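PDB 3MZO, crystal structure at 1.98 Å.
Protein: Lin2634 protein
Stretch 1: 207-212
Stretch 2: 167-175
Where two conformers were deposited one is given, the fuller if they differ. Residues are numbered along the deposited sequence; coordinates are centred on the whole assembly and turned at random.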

# COMPACT_ATOMS: atom_id res chain seq x y z
N GLU B 207 31.68 -19.25 10.80
CA GLU B 207 32.07 -18.56 12.04
C GLU B 207 31.17 -18.86 13.22
O GLU B 207 31.65 -19.20 14.31
CB GLU B 207 32.11 -17.05 11.83
CG GLU B 207 33.39 -16.59 11.14
CD GLU B 207 33.33 -15.13 10.68
OE1 GLU B 207 32.33 -14.43 10.96
OE2 GLU B 207 34.31 -14.69 10.04
N ILE B 208 29.85 -18.75 12.99
CA ILE B 208 28.87 -19.05 14.02
C ILE B 208 28.98 -20.51 14.48
O ILE B 208 28.90 -20.79 15.68
CB ILE B 208 27.42 -18.70 13.53
CG1 ILE B 208 27.29 -17.19 13.32
CG2 ILE B 208 26.36 -19.18 14.53
CD1 ILE B 208 26.25 -16.82 12.30
N THR B 209 29.18 -21.44 13.54
CA THR B 209 29.36 -22.88 13.86
C THR B 209 30.67 -23.17 14.62
O THR B 209 30.69 -24.05 15.50
CB THR B 209 29.36 -23.76 12.59
OG1 THR B 209 28.18 -23.51 11.82
CG2 THR B 209 29.46 -25.26 12.95
N THR B 210 31.75 -22.48 14.23
CA THR B 210 33.07 -22.56 14.91
C THR B 210 32.94 -22.02 16.33
O THR B 210 33.35 -22.70 17.29
CB THR B 210 34.17 -21.73 14.18
OG1 THR B 210 34.30 -22.14 12.81
CG2 THR B 210 35.53 -21.87 14.88
N LYS B 211 32.39 -20.80 16.44
CA LYS B 211 32.06 -20.16 17.73
C LYS B 211 31.21 -21.11 18.59
O LYS B 211 31.49 -21.27 19.79
CB LYS B 211 31.33 -18.82 17.52
N ALA B 212 30.21 -21.76 17.96
CA ALA B 212 29.38 -22.78 18.61
C ALA B 212 29.82 -24.18 18.20
O ALA B 212 30.80 -24.71 18.71
CB ALA B 212 27.90 -22.57 18.23
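Stretch 2, residues 167-175: LATIYEYRE

Helices that pack side by side often do so through a small residue on one and a large one on the other, and this pair is a compact example. Residues 167-172 continue a helix that begins earlier in the chain, and they run in broadly the same direction as helix 207-211; the axes cross at -36° and approach to 9.8 Å. The nearest CA pairs are Ile208 CA to Ala168 CA, 6.2 Å, and Ala212 CA to Tyr171 CA, 6.5 Å. The step of four residues on one side and three on the other is about one helical turn.

Ile208 points its CA-to-CB bond toward the partner. With chi1 m, Ile208 CG2 lies 3.7 Å from Ala168 N, close to the backbone itself; Ile208 CG2 is 4.4 Å from Ala168 CB. The same methyl, Ile208 CG2, meets Leu167 CG at 3.9 Å and Tyr171 CD2 at 4.2 Å. Leu167, in the common t, p rotamer, is buried and backs this contact.

Tyr171 is the long reach of the interface. Its chi1 of -97° lies between wells, and the ring extends obliquely past Ile208 and Ala212; Ala212 CB lies 3.6 Å from Tyr171 CG. That course carries the hydroxyl to Thr209, where Tyr171 OH and Thr209 OG1 form a short hydrogen bond of 2.5 Å. Thr209 joins in although its CA-to-CB bond points sideways; chi1 is m, and OG1 also bonds to a neighbour just outside the stretch. One aromatic side chain thus combines apolar packing with a polar anchor at its tip.

Beyond the helix, Arg174 bends back through p, t, p torsions, placing NH2 3.3 Å from Ala212 CB, at the edge of the guanidinium.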

# COMPACT_ATOMS: atom_id res chain seq x y z
N LEU B 167 20.85 -18.00 14.39
CA LEU B 167 21.63 -19.23 14.26
C LEU B 167 22.38 -19.59 15.56
O LEU B 167 22.33 -20.74 16.01
CB LEU B 167 22.58 -19.15 13.06
CG LEU B 167 23.23 -20.47 12.62
CD1 LEU B 167 22.20 -21.64 12.30
CD2 LEU B 167 24.11 -20.18 11.42
N ALA B 168 23.04 -18.62 16.17
CA ALA B 168 23.70 -18.82 17.46
C ALA B 168 22.75 -19.49 18.45
O ALA B 168 23.08 -20.50 19.05
CB ALA B 168 24.20 -17.49 18.02
N THR B 169 21.55 -18.94 18.59
CA THR B 169 20.56 -19.51 19.50
C THR B 169 20.13 -20.93 19.10
O THR B 169 20.12 -21.82 19.94
CB THR B 169 19.34 -18.58 19.59
OG1 THR B 169 19.81 -17.29 19.96
CG2 THR B 169 18.34 -19.05 20.63
N ILE B 170 19.81 -21.16 17.82
CA ILE B 170 19.50 -22.52 17.36
C ILE B 170 20.61 -23.52 17.79
O ILE B 170 20.31 -24.66 18.21
CB ILE B 170 19.27 -22.54 15.81
CG1 ILE B 170 17.98 -21.80 15.47
CG2 ILE B 170 19.19 -23.96 15.28
CD1 ILE B 170 17.80 -21.49 14.00
N TYR B 171 21.87 -23.11 17.70
CA TYR B 171 22.99 -23.99 18.10
C TYR B 171 22.98 -24.38 19.55
O TYR B 171 23.52 -25.43 19.88
CB TYR B 171 24.34 -23.36 17.83
CG TYR B 171 24.92 -23.81 16.56
CD1 TYR B 171 25.47 -25.09 16.44
CD2 TYR B 171 24.90 -22.98 15.44
CE1 TYR B 171 26.00 -25.53 15.24
CE2 TYR B 171 25.42 -23.40 14.24
CZ TYR B 171 25.97 -24.68 14.13
OH TYR B 171 26.50 -25.06 12.92
N GLU B 172 22.42 -23.54 20.41
CA GLU B 172 22.29 -23.83 21.85
C GLU B 172 21.44 -25.07 22.07
O GLU B 172 21.49 -25.70 23.12
CB GLU B 172 21.61 -22.67 22.61
CG GLU B 172 22.41 -21.37 22.73
CD GLU B 172 21.66 -20.31 23.54
OE1 GLU B 172 20.75 -20.66 24.33
OE2 GLU B 172 21.97 -19.13 23.39
N TYR B 173 20.60 -25.39 21.08
CA TYR B 173 19.65 -26.51 21.22
C TYR B 173 20.07 -27.76 20.40
O TYR B 173 19.24 -28.64 20.10
CB TYR B 173 18.25 -26.03 20.80
CG TYR B 173 17.60 -24.97 21.70
CD1 TYR B 173 17.85 -23.61 21.52
CD2 TYR B 173 16.68 -25.33 22.67
CE1 TYR B 173 17.22 -22.65 22.33
CE2 TYR B 173 16.04 -24.38 23.46
CZ TYR B 173 16.32 -23.05 23.29
OH TYR B 173 15.67 -22.15 24.11
N ARG B 174 21.35 -27.85 20.08
CA ARG B 174 21.86 -28.92 19.20
C ARG B 174 21.75 -30.34 19.77
O ARG B 174 21.96 -31.29 19.04
CB ARG B 174 23.31 -28.64 18.79
CG ARG B 174 24.32 -28.68 19.93
CD ARG B 174 25.77 -28.48 19.45
NE ARG B 174 26.12 -27.08 19.32
CZ ARG B 174 26.52 -26.33 20.35
NH1 ARG B 174 26.64 -26.87 21.56
NH2 ARG B 174 26.81 -25.05 20.15
N GLU B 175 21.43 -30.48 21.07
CA GLU B 175 21.24 -31.83 21.65
C GLU B 175 19.93 -32.43 21.12
O GLU B 175 19.76 -33.64 21.09
CB GLU B 175 21.24 -31.82 23.19